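Local coordinates for hypothetical protein (Pseudomonas syringae pv. tomato, PDB 2PAG) that is of unknown function but binds calcium and belongs to the SMI1/KNR4 (SUKH) family of proteins, at residues Leu34-Phe45 with Pro84-Gln92. Numbering follows the deposited sequence.
Sequences LFINIPFVFKEF and PRELIPICQ
The carbonyl oxygen of L34 is gripped by both terminal nitrogens of the R85 guanidinium: R85 NH2 donates to L34 O at 3.0 Å, and R85 NH1 adds a weak bond to the same oxygen at 3.3 Å. This carbonyl sits where helix 24-34 ends in a Schellman motif, with F35 at positive phi as its C-prime residue, so the arginine binds the chain as it leaves the helix for the loop leading to helix 40-49. The oxygen lies at the guanidinium edge, 22° out of the guanidinium plane as seen from NH2, and NH2 in turn stands tilted from the L34 carbonyl plane. A bend at chi2 (68°) turns the R85 chain toward the loop, and W79 of helix 71-81 adds a cation-pi contact. Beyond this polar end the interface is largely apolar and joins the loop and helix 40-49 to the edge strand 88-93 of the antiparallel sheet in this SMI1/KNR4-family domain. I88 CD1 reaches into the loop, meeting I36 CG1 at 3.7 Å and P39 CD at 4.0 Å. P39 is the N-cap residue of helix 40-49, and its side chain lies about 7 Å from those of the calcium ligands E101 and D103. In the first turn of the helix, F42 pushes the end of its ring between I88 and I90, CE2 touching I88 CG2 at 3.7 Å while CE1 and CZ run along the I90 side chain. P89 O lies near the plane of this ring, 3.5 Å from F42 CZ; buried here, the carbonyl has no hydrogen-bonding partner in the model. I90 belongs to a classic beta bulge, paired together with C91 against Y98. Its extended side chain, CG1 anti to the backbone N (chi1 177°), carries the terminal methyl past F42 to F45, where I90 CD1 makes a CH-pi contact 4.1 Å from the F45 ring centroid.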
ATOM      1  N   LEU A  34      -0.258  -7.626 -12.989  1.00 17.46           N
ATOM      2  CA  LEU A  34       0.231  -8.552 -11.974  1.00 17.61           C
ATOM      3  C   LEU A  34      -0.591  -9.833 -11.914  1.00 17.77           C
ATOM      4  O   LEU A  34      -0.294 -10.742 -11.136  1.00 16.22           O
ATOM      5  CB  LEU A  34       0.225  -7.858 -10.612  1.00 19.21           C
ATOM      6  CG  LEU A  34       1.204  -6.687 -10.488  1.00 19.39           C
ATOM      7  CD1 LEU A  34       0.824  -5.821  -9.302  1.00 20.96           C
ATOM      8  CD2 LEU A  34       2.620  -7.213 -10.332  1.00 20.31           C
ATOM      9  N   PHE A  35      -1.622  -9.894 -12.751  1.00 17.05           N
ATOM     10  CA  PHE A  35      -2.525 -11.037 -12.817  1.00 18.60           C
ATOM     11  C   PHE A  35      -3.016 -11.404 -11.425  1.00 20.39           C
ATOM     12  O   PHE A  35      -2.952 -12.558 -11.004  1.00 20.73           O
ATOM     13  CB  PHE A  35      -1.843 -12.247 -13.459  1.00 16.44           C
ATOM     14  CG  PHE A  35      -2.794 -13.120 -14.234  1.00 16.74           C
ATOM     15  CD1 PHE A  35      -3.326 -12.680 -15.442  1.00 16.89           C
ATOM     16  CD2 PHE A  35      -3.197 -14.355 -13.737  1.00 18.09           C
ATOM     17  CE1 PHE A  35      -4.249 -13.451 -16.144  1.00 17.29           C
ATOM     18  CE2 PHE A  35      -4.121 -15.139 -14.429  1.00 19.57           C
ATOM     19  CZ  PHE A  35      -4.651 -14.689 -15.637  1.00 17.35           C
ATOM     20  N   ILE A  36      -3.511 -10.400 -10.715  1.00 21.72           N
ATOM     21  CA  ILE A  36      -4.009 -10.595  -9.367  1.00 23.56           C
ATOM     22  C   ILE A  36      -5.219  -9.697  -9.175  1.00 24.42           C
ATOM     23  O   ILE A  36      -5.457  -8.773  -9.953  1.00 24.66           O
ATOM     24  CB  ILE A  36      -2.932 -10.215  -8.325  1.00 26.39           C
ATOM     25  CG1 ILE A  36      -3.349 -10.700  -6.933  1.00 28.38           C
ATOM     26  CG2 ILE A  36      -2.738  -8.705  -8.314  1.00 26.81           C
ATOM     27  CD1 ILE A  36      -3.411 -12.204  -6.797  1.00 29.64           C
ATOM     28  N   ASN A  37      -5.998  -9.985  -8.143  1.00 23.31           N
ATOM     29  CA  ASN A  37      -7.165  -9.177  -7.844  1.00 23.37           C
ATOM     30  C   ASN A  37      -6.803  -8.425  -6.573  1.00 21.35           C
ATOM     31  O   ASN A  37      -6.454  -9.043  -5.568  1.00 21.35           O
ATOM     32  CB  ASN A  37      -8.381 -10.077  -7.607  1.00 28.20           C
ATOM     33  CG  ASN A  37      -9.681  -9.302  -7.563  1.00 31.82           C
ATOM     34  OD1 ASN A  37      -9.931  -8.530  -6.637  1.00 33.66           O
ATOM     35  ND2 ASN A  37     -10.518  -9.501  -8.575  1.00 35.30           N
ATOM     36  N   ILE A  38      -6.846  -7.096  -6.621  1.00 16.62           N
ATOM     37  CA  ILE A  38      -6.529  -6.300  -5.436  1.00 16.52           C
ATOM     38  C   ILE A  38      -7.760  -6.299  -4.534  1.00 15.87           C
ATOM     39  O   ILE A  38      -8.856  -5.970  -4.983  1.00 15.60           O
ATOM     40  CB  ILE A  38      -6.175  -4.843  -5.810  1.00 15.60           C
ATOM     41  CG1 ILE A  38      -4.930  -4.824  -6.698  1.00 17.32           C
ATOM     42  CG2 ILE A  38      -5.941  -4.020  -4.542  1.00 16.02           C
ATOM     43  CD1 ILE A  38      -4.616  -3.472  -7.288  1.00 19.07           C
ATOM     44  N   PRO A  39      -7.598  -6.684  -3.253  1.00 15.58           N
ATOM     45  CA  PRO A  39      -8.725  -6.717  -2.313  1.00 15.75           C
ATOM     46  C   PRO A  39      -9.472  -5.384  -2.332  1.00 14.85           C
ATOM     47  O   PRO A  39      -8.848  -4.332  -2.470  1.00 13.64           O
ATOM     48  CB  PRO A  39      -8.040  -6.991  -0.972  1.00 17.42           C
ATOM     49  CG  PRO A  39      -6.867  -7.827  -1.364  1.00 18.96           C
ATOM     50  CD  PRO A  39      -6.349  -7.086  -2.584  1.00 16.62           C
ATOM     51  N   PHE A  40     -10.796  -5.432  -2.189  1.00 13.87           N
ATOM     52  CA  PHE A  40     -11.624  -4.226  -2.221  1.00 13.71           C
ATOM     53  C   PHE A  40     -11.165  -3.073  -1.341  1.00 13.65           C
ATOM     54  O   PHE A  40     -10.996  -1.961  -1.830  1.00 13.57           O
ATOM     55  CB  PHE A  40     -13.089  -4.531  -1.861  1.00 15.27           C
ATOM     56  CG  PHE A  40     -13.986  -3.311  -1.927  1.00 15.63           C
ATOM     57  CD1 PHE A  40     -14.598  -2.945  -3.123  1.00 17.39           C
ATOM     58  CD2 PHE A  40     -14.125  -2.468  -0.826  1.00 17.14           C
ATOM     59  CE1 PHE A  40     -15.327  -1.760  -3.223  1.00 18.45           C
ATOM     60  CE2 PHE A  40     -14.851  -1.276  -0.917  1.00 17.08           C
ATOM     61  CZ  PHE A  40     -15.451  -0.923  -2.120  1.00 17.38           C
ATOM     62  N   VAL A  41     -10.983  -3.313  -0.042  1.00 13.50           N
ATOM     63  CA  VAL A  41     -10.577  -2.225   0.842  1.00 12.49           C
ATOM     64  C   VAL A  41      -9.211  -1.664   0.463  1.00 13.52           C
ATOM     65  O   VAL A  41      -8.994  -0.462   0.546  1.00 11.56           O
ATOM     66  CB  VAL A  41     -10.614  -2.649   2.326  1.00 13.95           C
ATOM     67  CG1 VAL A  41     -10.185  -1.496   3.215  1.00 13.41           C
ATOM     68  CG2 VAL A  41     -12.031  -3.062   2.703  1.00 15.15           C
ATOM     69  N   PHE A  42      -8.295  -2.530   0.037  1.00 12.81           N
ATOM     70  CA  PHE A  42      -6.974  -2.090  -0.405  1.00 11.76           C
ATOM     71  C   PHE A  42      -7.168  -1.188  -1.640  1.00 11.93           C
ATOM     72  O   PHE A  42      -6.535  -0.140  -1.764  1.00 11.96           O
ATOM     73  CB  PHE A  42      -6.129  -3.329  -0.747  1.00 12.72           C
ATOM     74  CG  PHE A  42      -4.673  -3.047  -1.022  1.00 14.66           C
ATOM     75  CD1 PHE A  42      -4.159  -1.755  -1.009  1.00 16.12           C
ATOM     76  CD2 PHE A  42      -3.813  -4.105  -1.300  1.00 15.54           C
ATOM     77  CE1 PHE A  42      -2.802  -1.525  -1.273  1.00 15.93           C
ATOM     78  CE2 PHE A  42      -2.468  -3.892  -1.563  1.00 14.75           C
ATOM     79  CZ  PHE A  42      -1.957  -2.596  -1.549  1.00 15.79           C
ATOM     80  N   LYS A  43      -8.061  -1.589  -2.542  1.00 12.99           N
ATOM     81  CA  LYS A  43      -8.335  -0.799  -3.738  1.00 13.35           C
ATOM     82  C   LYS A  43      -8.900   0.561  -3.332  1.00 13.22           C
ATOM     83  O   LYS A  43      -8.581   1.584  -3.933  1.00 12.59           O
ATOM     84  CB  LYS A  43      -9.329  -1.544  -4.625  1.00 16.61           C
ATOM     85  CG  LYS A  43      -9.548  -0.930  -5.984  1.00 23.63           C
ATOM     86  CD  LYS A  43     -10.092  -1.966  -6.961  1.00 25.53           C
ATOM     87  CE  LYS A  43     -11.387  -2.594  -6.457  1.00 30.44           C
ATOM     88  NZ  LYS A  43     -11.908  -3.626  -7.400  1.00 31.33           N
ATOM     89  N   GLU A  44      -9.747   0.559  -2.308  1.00 12.59           N
ATOM     90  CA  GLU A  44     -10.349   1.785  -1.799  1.00 12.91           C
ATOM     91  C   GLU A  44      -9.253   2.709  -1.272  1.00 12.84           C
ATOM     92  O   GLU A  44      -9.273   3.914  -1.506  1.00 12.07           O
ATOM     93  CB  GLU A  44     -11.340   1.436  -0.689  1.00 10.90           C
ATOM     94  CG  GLU A  44     -12.081   2.609  -0.103  1.00 14.13           C
ATOM     95  CD  GLU A  44     -13.120   2.150   0.885  1.00 17.47           C
ATOM     96  OE1 GLU A  44     -12.735   1.499   1.877  1.00 17.93           O
ATOM     97  OE2 GLU A  44     -14.319   2.429   0.661  1.00 19.65           O
ATOM     98  N   PHE A  45      -8.288   2.128  -0.567  1.00 12.19           N
ATOM     99  CA  PHE A  45      -7.162   2.881  -0.034  1.00 11.18           C
ATOM    100  C   PHE A  45      -6.406   3.534  -1.203  1.00 10.69           C
ATOM    101  O   PHE A  45      -6.129   4.737  -1.201  1.00  9.92           O
ATOM    102  CB  PHE A  45      -6.252   1.911   0.728  1.00 10.77           C
ATOM    103  CG  PHE A  45      -4.924   2.483   1.121  1.00 12.84           C
ATOM    104  CD1 PHE A  45      -4.749   3.081   2.368  1.00 11.85           C
ATOM    105  CD2 PHE A  45      -3.830   2.378   0.267  1.00 12.67           C
ATOM    106  CE1 PHE A  45      -3.502   3.559   2.763  1.00 14.28           C
ATOM    107  CE2 PHE A  45      -2.568   2.855   0.653  1.00 11.89           C
ATOM    108  CZ  PHE A  45      -2.409   3.446   1.904  1.00 12.37           C
ATOM    109  N   PRO A  84       5.291 -14.363   0.032  1.00 17.18           N
ATOM    110  CA  PRO A  84       4.383 -15.252  -0.700  1.00 17.37           C
ATOM    111  C   PRO A  84       3.650 -14.489  -1.809  1.00 18.30           C
ATOM    112  O   PRO A  84       3.163 -13.385  -1.578  1.00 17.41           O
ATOM    113  CB  PRO A  84       3.431 -15.737   0.392  1.00 18.87           C
ATOM    114  CG  PRO A  84       4.314 -15.776   1.601  1.00 16.72           C
ATOM    115  CD  PRO A  84       5.095 -14.492   1.490  1.00 17.70           C
ATOM    116  N   ARG A  85       3.582 -15.073  -3.005  1.00 17.02           N
ATOM    117  CA  ARG A  85       2.918 -14.442  -4.151  1.00 18.01           C
ATOM    118  C   ARG A  85       1.468 -14.047  -3.874  1.00 17.24           C
ATOM    119  O   ARG A  85       0.948 -13.099  -4.466  1.00 17.99           O
ATOM    120  CB  ARG A  85       2.955 -15.386  -5.358  1.00 18.32           C
ATOM    121  CG  ARG A  85       2.242 -14.868  -6.612  1.00 24.38           C
ATOM    122  CD  ARG A  85       2.969 -13.683  -7.226  1.00 27.78           C
ATOM    123  NE  ARG A  85       2.735 -13.575  -8.666  1.00 28.95           N
ATOM    124  CZ  ARG A  85       1.667 -13.014  -9.225  1.00 32.59           C
ATOM    125  NH1 ARG A  85       0.710 -12.494  -8.471  1.00 32.32           N
ATOM    126  NH2 ARG A  85       1.561 -12.972 -10.546  1.00 31.97           N
ATOM    127  N   GLU A  86       0.818 -14.784  -2.980  1.00 16.79           N
ATOM    128  CA  GLU A  86      -0.575 -14.536  -2.620  1.00 18.59           C
ATOM    129  C   GLU A  86      -0.780 -13.255  -1.807  1.00 17.49           C
ATOM    130  O   GLU A  86      -1.912 -12.800  -1.629  1.00 20.74           O
ATOM    131  CB  GLU A  86      -1.114 -15.731  -1.830  1.00 21.89           C
ATOM    132  CG  GLU A  86      -0.397 -15.958  -0.511  1.00 29.35           C
ATOM    133  CD  GLU A  86      -0.726 -17.296   0.116  1.00 33.18           C
ATOM    134  OE1 GLU A  86      -1.927 -17.596   0.291  1.00 36.37           O
ATOM    135  OE2 GLU A  86       0.222 -18.048   0.438  1.00 35.15           O
ATOM    136  N   LEU A  87       0.313 -12.685  -1.313  1.00 15.22           N
ATOM    137  CA  LEU A  87       0.263 -11.460  -0.516  1.00 14.32           C
ATOM    138  C   LEU A  87       0.703 -10.274  -1.364  1.00 13.50           C
ATOM    139  O   LEU A  87       1.734 -10.337  -2.039  1.00 15.64           O
ATOM    140  CB  LEU A  87       1.192 -11.584   0.700  1.00 13.84           C
ATOM    141  CG  LEU A  87       0.933 -12.735   1.675  1.00 14.33           C
ATOM    142  CD1 LEU A  87       1.903 -12.629   2.858  1.00 14.94           C
ATOM    143  CD2 LEU A  87      -0.519 -12.681   2.160  1.00 17.47           C
ATOM    144  N   ILE A  88      -0.074  -9.192  -1.326  1.00 11.46           N
ATOM    145  CA  ILE A  88       0.261  -7.992  -2.091  1.00 12.13           C
ATOM    146  C   ILE A  88       0.789  -6.909  -1.160  1.00 11.44           C
ATOM    147  O   ILE A  88       0.080  -6.446  -0.266  1.00 11.33           O
ATOM    148  CB  ILE A  88      -0.962  -7.412  -2.825  1.00 10.70           C
ATOM    149  CG1 ILE A  88      -1.591  -8.473  -3.725  1.00 14.02           C
ATOM    150  CG2 ILE A  88      -0.537  -6.202  -3.654  1.00 13.12           C
ATOM    151  CD1 ILE A  88      -2.915  -8.041  -4.335  1.00 14.84           C
ATOM    152  N   PRO A  89       2.039  -6.471  -1.367  1.00 10.74           N
ATOM    153  CA  PRO A  89       2.589  -5.430  -0.493  1.00 12.29           C
ATOM    154  C   PRO A  89       1.807  -4.130  -0.504  1.00 13.24           C
ATOM    155  O   PRO A  89       1.347  -3.681  -1.552  1.00 13.56           O
ATOM    156  CB  PRO A  89       3.999  -5.226  -1.039  1.00 13.03           C
ATOM    157  CG  PRO A  89       4.342  -6.569  -1.584  1.00 13.69           C
ATOM    158  CD  PRO A  89       3.072  -6.991  -2.279  1.00 11.83           C
ATOM    159  N   ILE A  90       1.641  -3.533   0.672  1.00 12.92           N
ATOM    160  CA  ILE A  90       0.980  -2.245   0.756  1.00 12.30           C
ATOM    161  C   ILE A  90       2.045  -1.234   1.177  1.00 13.09           C
ATOM    162  O   ILE A  90       1.935  -0.052   0.880  1.00 11.44           O
ATOM    163  CB  ILE A  90      -0.222  -2.239   1.757  1.00 10.98           C
ATOM    164  CG1 ILE A  90      -0.798  -0.823   1.831  1.00 12.43           C
ATOM    165  CG2 ILE A  90       0.215  -2.697   3.161  1.00 13.07           C
ATOM    166  CD1 ILE A  90      -2.113  -0.721   2.586  1.00 12.99           C
ATOM    167  N   CYS A  91       3.095  -1.697   1.850  1.00 12.97           N
ATOM    168  CA  CYS A  91       4.136  -0.761   2.249  1.00 13.03           C
ATOM    169  C   CYS A  91       5.451  -1.409   2.638  1.00 14.32           C
ATOM    170  O   CYS A  91       5.498  -2.281   3.498  1.00 13.89           O
ATOM    171  CB  CYS A  91       3.641   0.113   3.405  1.00 13.65           C
ATOM    172  SG  CYS A  91       4.779   1.440   3.882  1.00 15.49           S
ATOM    173  N   GLN A  92       6.521  -0.967   1.989  1.00 14.98           N
ATOM    174  CA  GLN A  92       7.852  -1.472   2.299  1.00 16.78           C
ATOM    175  C   GLN A  92       8.360  -0.768   3.563  1.00 17.44           C
ATOM    176  O   GLN A  92       8.030   0.393   3.818  1.00 16.73           O
ATOM    177  CB  GLN A  92       8.799  -1.175   1.137  1.00 17.47           C
ATOM    178  CG  GLN A  92      10.174  -1.809   1.283  1.00 17.16           C
ATOM    179  CD  GLN A  92      11.132  -1.371   0.193  1.00 20.87           C
ATOM    180  OE1 GLN A  92      10.714  -1.024  -0.915  1.00 19.54           O
ATOM    181  NE2 GLN A  92      12.434  -1.401   0.497  1.00 21.40           N
TER